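PDB 3WKY: prophenoloxidase b from Marsupenaeus japonicus, which is a type 3 copper protein that probably oxidises monophenols and o-diphenols once its zymogen form is activated. Local coordinates for residues Y188-D192 and V388-F394; H226-V230 and F393-K398. One frame throughout, in Å; residues are numbered along the deposited sequence.

Interaction 1: residues Y188-D192 and V388-F394. With CUO (Cu2-o2 cluster), chain J.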
loop_
_atom_site.group_PDB
_atom_site.type_symbol
_atom_site.label_atom_id
_atom_site.label_comp_id
_atom_site.label_asym_id
_atom_site.label_seq_id
_atom_site.Cartn_x
_atom_site.Cartn_y
_atom_site.Cartn_z
ATOM N N TYR A 188 -28.390 15.177 -16.208
ATOM C CA TYR A 188 -29.331 15.728 -17.199
ATOM C C TYR A 188 -28.590 16.382 -18.372
ATOM O O TYR A 188 -29.060 16.361 -19.515
ATOM C CB TYR A 188 -30.301 16.745 -16.570
ATOM C CG TYR A 188 -29.611 18.015 -16.168
ATOM C CD1 TYR A 188 -29.019 18.129 -14.922
ATOM C CD2 TYR A 188 -29.530 19.103 -17.041
ATOM C CE1 TYR A 188 -28.371 19.269 -14.555
ATOM C CE2 TYR A 188 -28.882 20.256 -16.672
ATOM C CZ TYR A 188 -28.308 20.330 -15.426
ATOM O OH TYR A 188 -27.651 21.465 -15.039
ATOM N N TRP A 189 -27.428 16.959 -18.082
ATOM C CA TRP A 189 -26.660 17.696 -19.076
ATOM C C TRP A 189 -25.789 16.728 -19.870
ATOM O O TRP A 189 -25.801 16.749 -21.103
ATOM C CB TRP A 189 -25.825 18.764 -18.366
ATOM C CG TRP A 189 -25.309 19.932 -19.197
ATOM C CD1 TRP A 189 -25.946 21.128 -19.424
ATOM C CD2 TRP A 189 -24.025 20.036 -19.839
ATOM N NE1 TRP A 189 -25.139 21.960 -20.181
ATOM C CE2 TRP A 189 -23.960 21.311 -20.454
ATOM C CE3 TRP A 189 -22.923 19.173 -19.955
ATOM C CZ2 TRP A 189 -22.839 21.741 -21.183
ATOM C CZ3 TRP A 189 -21.817 19.593 -20.678
ATOM C CH2 TRP A 189 -21.776 20.873 -21.268
ATOM N N ARG A 190 -25.053 15.854 -19.177
ATOM C CA ARG A 190 -24.218 14.875 -19.866
ATOM C C ARG A 190 -25.044 13.941 -20.763
ATOM O O ARG A 190 -24.585 13.518 -21.825
ATOM C CB ARG A 190 -23.414 14.029 -18.853
ATOM C CG ARG A 190 -22.326 14.800 -18.088
ATOM C CD ARG A 190 -21.320 13.796 -17.473
ATOM N NE ARG A 190 -22.073 12.842 -16.659
ATOM C CZ ARG A 190 -22.243 12.950 -15.341
ATOM N NH1 ARG A 190 -21.637 13.913 -14.653
ATOM N NH2 ARG A 190 -22.993 12.064 -14.701
ATOM N N GLU A 191 -26.261 13.624 -20.336
ATOM C CA GLU A 191 -27.098 12.676 -21.067
ATOM C C GLU A 191 -28.054 13.360 -22.051
ATOM O O GLU A 191 -28.797 12.690 -22.760
ATOM C CB GLU A 191 -27.852 11.778 -20.081
ATOM C CG GLU A 191 -26.890 10.846 -19.297
ATOM C CD GLU A 191 -27.553 10.078 -18.163
ATOM O OE1 GLU A 191 -28.791 10.171 -17.999
ATOM O OE2 GLU A 191 -26.829 9.361 -17.429
ATOM N N ASP A 192 -27.998 14.688 -22.111
ATOM C CA ASP A 192 -28.853 15.457 -23.028
ATOM C C ASP A 192 -28.726 14.894 -24.442
ATOM O O ASP A 192 -27.625 14.800 -24.986
ATOM C CB ASP A 192 -28.457 16.937 -23.007
ATOM C CG ASP A 192 -29.336 17.799 -23.915
ATOM O OD1 ASP A 192 -29.249 17.655 -25.151
ATOM O OD2 ASP A 192 -30.100 18.633 -23.394
ATOM N N VAL A 388 -20.223 11.184 -24.103
ATOM C CA VAL A 388 -20.448 12.370 -23.264
ATOM C C VAL A 388 -21.293 12.072 -22.006
ATOM O O VAL A 388 -21.159 12.752 -20.986
ATOM C CB VAL A 388 -21.047 13.520 -24.113
ATOM C CG1 VAL A 388 -21.459 14.726 -23.250
ATOM C CG2 VAL A 388 -20.028 13.955 -25.164
ATOM N N ARG A 389 -22.131 11.039 -22.064
ATOM C CA ARG A 389 -22.925 10.611 -20.907
ATOM C C ARG A 389 -22.079 10.310 -19.665
ATOM O O ARG A 389 -22.519 10.538 -18.538
ATOM C CB ARG A 389 -23.728 9.340 -21.239
ATOM C CG ARG A 389 -24.797 9.509 -22.341
ATOM C CD ARG A 389 -25.457 8.158 -22.664
ATOM N NE ARG A 389 -26.141 7.560 -21.513
ATOM C CZ ARG A 389 -27.446 7.677 -21.263
ATOM N NH1 ARG A 389 -28.229 8.396 -22.065
ATOM N NH2 ARG A 389 -27.972 7.079 -20.203
ATOM N N ASP A 390 -20.881 9.771 -19.879
ATOM C CA ASP A 390 -20.059 9.224 -18.787
ATOM C C ASP A 390 -19.299 10.353 -18.107
ATOM O O ASP A 390 -18.635 11.137 -18.785
ATOM C CB ASP A 390 -19.072 8.203 -19.383
ATOM C CG ASP A 390 -18.423 7.302 -18.340
ATOM O OD1 ASP A 390 -18.097 7.778 -17.228
ATOM O OD2 ASP A 390 -18.196 6.106 -18.655
ATOM N N PRO A 391 -19.393 10.465 -16.762
ATOM C CA PRO A 391 -18.598 11.521 -16.111
ATOM C C PRO A 391 -17.106 11.449 -16.450
ATOM O O PRO A 391 -16.430 12.484 -16.476
ATOM C CB PRO A 391 -18.837 11.285 -14.607
ATOM C CG PRO A 391 -19.365 9.829 -14.519
ATOM C CD PRO A 391 -20.178 9.681 -15.788
ATOM N N VAL A 392 -16.592 10.250 -16.718
ATOM C CA VAL A 392 -15.173 10.144 -17.028
ATOM C C VAL A 392 -14.824 10.777 -18.375
ATOM O O VAL A 392 -13.662 11.098 -18.623
ATOM C CB VAL A 392 -14.651 8.689 -16.948
ATOM C CG1 VAL A 392 -14.874 7.938 -18.277
ATOM C CG2 VAL A 392 -13.173 8.690 -16.593
ATOM N N PHE A 393 -15.818 10.963 -19.242
ATOM C CA PHE A 393 -15.577 11.711 -20.483
ATOM C C PHE A 393 -14.921 13.051 -20.174
ATOM O O PHE A 393 -13.960 13.487 -20.848
ATOM C CB PHE A 393 -16.888 11.966 -21.231
ATOM C CG PHE A 393 -16.704 12.776 -22.490
ATOM C CD1 PHE A 393 -16.407 12.148 -23.691
ATOM C CD2 PHE A 393 -16.788 14.170 -22.456
ATOM C CE1 PHE A 393 -16.214 12.901 -24.856
ATOM C CE2 PHE A 393 -16.597 14.938 -23.610
ATOM C CZ PHE A 393 -16.305 14.299 -24.816
ATOM N N PHE A 394 -15.453 13.723 -19.166
ATOM C CA PHE A 394 -14.988 15.070 -18.874
ATOM C C PHE A 394 -13.682 15.069 -18.089
ATOM O O PHE A 394 -12.898 16.005 -18.183
ATOM C CB PHE A 394 -16.097 15.886 -18.213
ATOM C CG PHE A 394 -17.236 16.176 -19.147
ATOM C CD1 PHE A 394 -17.220 17.319 -19.946
ATOM C CD2 PHE A 394 -18.296 15.280 -19.269
ATOM C CE1 PHE A 394 -18.260 17.572 -20.847
ATOM C CE2 PHE A 394 -19.335 15.521 -20.159
ATOM C CZ PHE A 394 -19.322 16.681 -20.941
HETATM CU CU1 CUO J . -15.085 14.164 -28.844
HETATM CU CU2 CUO J . -12.799 12.268 -26.806
HETATM O O1 CUO J . -13.552 12.925 -28.519
HETATM O O2 CUO J . -14.809 12.271 -27.655
HETATM O O HOH W 1 -24.614 10.835 -16.884
HETATM O O HOH W 2 -27.890 10.363 -24.105
#

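Interaction 2: residues H226-V230 and F393-K398. With CUO (Cu2-o2 cluster), chain J.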
loop_
_atom_site.group_PDB
_atom_site.type_symbol
_atom_site.label_atom_id
_atom_site.label_comp_id
_atom_site.label_asym_id
_atom_site.label_seq_id
_atom_site.Cartn_x
_atom_site.Cartn_y
_atom_site.Cartn_z
ATOM N N HIS A 226 -13.721 20.844 -27.996
ATOM C CA HIS A 226 -13.667 20.156 -26.711
ATOM C C HIS A 226 -13.350 21.067 -25.543
ATOM O O HIS A 226 -13.830 20.843 -24.429
ATOM C CB HIS A 226 -12.741 18.937 -26.773
ATOM C CG HIS A 226 -13.267 17.872 -27.665
ATOM N ND1 HIS A 226 -13.030 17.852 -29.023
ATOM C CD2 HIS A 226 -14.077 16.819 -27.402
ATOM C CE1 HIS A 226 -13.649 16.814 -29.557
ATOM N NE2 HIS A 226 -14.298 16.184 -28.597
ATOM N N HIS A 227 -12.559 22.105 -25.800
ATOM C CA HIS A 227 -12.290 23.109 -24.783
ATOM C C HIS A 227 -13.591 23.764 -24.354
ATOM O O HIS A 227 -13.849 23.962 -23.173
ATOM C CB HIS A 227 -11.355 24.201 -25.301
ATOM C CG HIS A 227 -11.295 25.380 -24.388
ATOM N ND1 HIS A 227 -10.669 25.325 -23.159
ATOM C CD2 HIS A 227 -11.851 26.611 -24.477
ATOM C CE1 HIS A 227 -10.816 26.488 -22.545
ATOM N NE2 HIS A 227 -11.527 27.285 -23.321
ATOM N N ASN A 228 -14.414 24.111 -25.333
ATOM C CA ASN A 228 -15.690 24.744 -25.054
ATOM C C ASN A 228 -16.664 23.795 -24.367
ATOM O O ASN A 228 -17.413 24.195 -23.473
ATOM C CB ASN A 228 -16.272 25.304 -26.359
ATOM C CG ASN A 228 -15.740 26.673 -26.667
ATOM O OD1 ASN A 228 -16.313 27.664 -26.227
ATOM N ND2 ASN A 228 -14.618 26.743 -27.403
ATOM N N LEU A 229 -16.632 22.527 -24.773
ATOM C CA LEU A 229 -17.444 21.494 -24.145
ATOM C C LEU A 229 -17.082 21.313 -22.655
ATOM O O LEU A 229 -17.965 21.273 -21.792
ATOM C CB LEU A 229 -17.270 20.186 -24.934
ATOM C CG LEU A 229 -17.956 18.899 -24.480
ATOM C CD1 LEU A 229 -19.443 19.122 -24.224
ATOM C CD2 LEU A 229 -17.746 17.864 -25.572
ATOM N N VAL A 230 -15.790 21.203 -22.361
ATOM C CA VAL A 230 -15.315 21.127 -20.974
ATOM C C VAL A 230 -15.626 22.396 -20.165
ATOM O O VAL A 230 -16.082 22.320 -19.018
ATOM C CB VAL A 230 -13.797 20.841 -20.934
ATOM C CG1 VAL A 230 -13.269 20.942 -19.486
ATOM C CG2 VAL A 230 -13.511 19.442 -21.519
ATOM N N PHE A 393 -15.818 10.963 -19.242
ATOM C CA PHE A 393 -15.577 11.711 -20.483
ATOM C C PHE A 393 -14.921 13.051 -20.174
ATOM O O PHE A 393 -13.960 13.487 -20.848
ATOM C CB PHE A 393 -16.888 11.966 -21.231
ATOM C CG PHE A 393 -16.704 12.776 -22.490
ATOM C CD1 PHE A 393 -16.407 12.148 -23.691
ATOM C CD2 PHE A 393 -16.788 14.170 -22.456
ATOM C CE1 PHE A 393 -16.214 12.901 -24.856
ATOM C CE2 PHE A 393 -16.597 14.938 -23.610
ATOM C CZ PHE A 393 -16.305 14.299 -24.816
ATOM N N PHE A 394 -15.453 13.723 -19.166
ATOM C CA PHE A 394 -14.988 15.070 -18.874
ATOM C C PHE A 394 -13.682 15.069 -18.089
ATOM O O PHE A 394 -12.898 16.005 -18.183
ATOM C CB PHE A 394 -16.097 15.886 -18.213
ATOM C CG PHE A 394 -17.236 16.176 -19.147
ATOM C CD1 PHE A 394 -17.220 17.319 -19.946
ATOM C CD2 PHE A 394 -18.296 15.280 -19.269
ATOM C CE1 PHE A 394 -18.260 17.572 -20.847
ATOM C CE2 PHE A 394 -19.335 15.521 -20.159
ATOM C CZ PHE A 394 -19.322 16.681 -20.941
ATOM N N ARG A 395 -13.418 14.000 -17.347
ATOM C CA ARG A 395 -12.112 13.881 -16.724
ATOM C C ARG A 395 -11.051 13.628 -17.799
ATOM O O ARG A 395 -9.946 14.168 -17.731
ATOM C CB ARG A 395 -12.113 12.748 -15.674
ATOM C CG ARG A 395 -13.097 12.983 -14.508
ATOM C CD ARG A 395 -12.665 12.188 -13.249
ATOM N NE ARG A 395 -11.313 12.592 -12.848
ATOM C CZ ARG A 395 -10.472 11.843 -12.143
ATOM N NH1 ARG A 395 -10.823 10.617 -11.752
ATOM N NH2 ARG A 395 -9.264 12.315 -11.843
ATOM N N TRP A 396 -11.387 12.800 -18.787
ATOM C CA TRP A 396 -10.463 12.528 -19.883
ATOM C C TRP A 396 -10.239 13.803 -20.700
ATOM O O TRP A 396 -9.106 14.148 -21.051
ATOM C CB TRP A 396 -11.001 11.394 -20.766
ATOM C CG TRP A 396 -10.035 10.963 -21.827
ATOM C CD1 TRP A 396 -10.227 11.021 -23.187
ATOM C CD2 TRP A 396 -8.710 10.425 -21.630
ATOM N NE1 TRP A 396 -9.113 10.540 -23.842
ATOM C CE2 TRP A 396 -8.170 10.170 -22.916
ATOM C CE3 TRP A 396 -7.942 10.116 -20.498
ATOM C CZ2 TRP A 396 -6.876 9.653 -23.102
ATOM C CZ3 TRP A 396 -6.653 9.578 -20.683
ATOM C CH2 TRP A 396 -6.142 9.345 -21.977
ATOM N N HIS A 397 -11.312 14.525 -20.980
ATOM C CA HIS A 397 -11.162 15.754 -21.756
ATOM C C HIS A 397 -10.575 16.929 -21.011
ATOM O O HIS A 397 -10.014 17.832 -21.634
ATOM C CB HIS A 397 -12.435 16.114 -22.527
ATOM C CG HIS A 397 -12.474 15.419 -23.836
ATOM N ND1 HIS A 397 -11.771 15.878 -24.925
ATOM C CD2 HIS A 397 -12.972 14.208 -24.182
ATOM C CE1 HIS A 397 -11.892 15.012 -25.919
ATOM N NE2 HIS A 397 -12.614 13.998 -25.487
ATOM N N LYS A 398 -10.685 16.924 -19.687
ATOM C CA LYS A 398 -9.938 17.906 -18.914
ATOM C C LYS A 398 -8.434 17.610 -19.035
ATOM O O LYS A 398 -7.637 18.530 -19.167
ATOM C CB LYS A 398 -10.391 17.948 -17.448
ATOM C CG LYS A 398 -9.656 19.008 -16.615
ATOM C CD LYS A 398 -10.069 20.446 -17.027
ATOM C CE LYS A 398 -9.267 21.464 -16.229
ATOM N NZ LYS A 398 -9.822 22.856 -16.381
HETATM CU CU1 CUO J . -15.085 14.164 -28.844
HETATM CU CU2 CUO J . -12.799 12.268 -26.806
HETATM O O1 CUO J . -13.552 12.925 -28.519
HETATM O O2 CUO J . -14.809 12.271 -27.655
#

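Interaction 1: residues Y188-D192 and V388-F394
Arg389 O is gripped twice: by Arg190 NE at 3.0 Å and by a water that donates to it at 2.7 Å. The contact sets the end of helix 187-190 against the N-terminal end of helix 391-409, in the copper-containing domain of the hemocyanin family. The NE bond is fairly straight, 153° at the hydrogen. The acceptor lies close to the guanidinium plane of Arg190, whereas NE sits above the carbonyl plane of Arg389. Arg190 reaches this place by a bend at chi3 (-55°), which lays one face of its guanidinium over Pro391 CB. The same water accepts from Arg190 NH2 and donates to Glu191 OE2, so it ties both side chains to the Arg389 carbonyl. Tyr233 and Glu183 O hold the outer nitrogens of Arg190, and Tyr259 binds Glu191 OE2. With Arg190 replaced by an alanine, Arg389 O would probably lose its NE donor, Tyr233 and Glu183 O their mate, and a gap would be likely beside Pro391 and Phe394. Glu191 stacks its carboxylate on the Arg389 guanidinium, the planes 5° apart. The salt bridge from Glu191 OE2 to Arg389 NH2 is long: OE2 lies well out of the guanidinium plane, so no N-H points at it. Asp390 caps the helix: its OD1 accepts from Val392 N, while OD2 pairs with Arg274. Phe394 CZ meets the edge of the Trp189 ring at CZ3, 3.8 Å away.

Interaction 2: residues H226-V230 and F393-K398
His226 and His397 each hand an NE2 to a different copper of the Cu2-O2 cluster. His226 NE2 lies 2.2 Å from CU1, and His397 NE2 is equally far from CU2. His199 and His203 complete the histidines on the first copper; His357 and His361 complete those on the second. This is the type 3 copper centre, with three histidines on each metal. The two imidazoles are nearly parallel, at 11°, but slid apart, with centroids 4.4 Å apart, so they barely overlap. Phe393 brings its ring edge to the bound oxygen, CE1 lying 3.2 Å from O2 of the cluster. One face of that ring carries His397 CD2 near its rim. With CG anti to the backbone N (chi1 178°), the Phe393 ring extends to the cluster. In the next shell, Leu229 CD2 meets the Phe393 edge at CE2, 3.7 Å away, and Leu229 CG touches Phe394 CE1. Val230 CG2 packs on His397 CB at 3.6 Å. Behind the metal ligand, His226 ND1 is hydrogen-bonded to Phe222 O, one turn earlier in the same helix, which fixes the rotation of the imidazole. The segment axes of 226-230 and 393-398 come within 10.0 Å, with 127° between their N-to-C directions. The ND1 bond to a carbonyl leaves NE2 to coordinate, and would probably make His226 a more electron-rich ligand for its copper.

How the interactions relate
The two interactions lie about 10 Å apart, centre to centre, inside the copper-containing domain. Both use helix 391-409 and share Phe393 and Phe394. Along the chain the order is 188-192, 226-230, then 388-394 running into 393-398, so the contacts cross. Interaction 1 packs the start of the shared helix against the end of helix 187-190. Interaction 2 joins its next turn to helix 218-239; each of the two helices supplies one copper ligand here. They also touch directly, Trp189 CH2 lying 3.9 Å from Leu229 O. Phe394 packs against both partner helices, while Phe393 turns its ring edge to the cluster. The helix start and the dicopper site are thus parts of one continuous buried core.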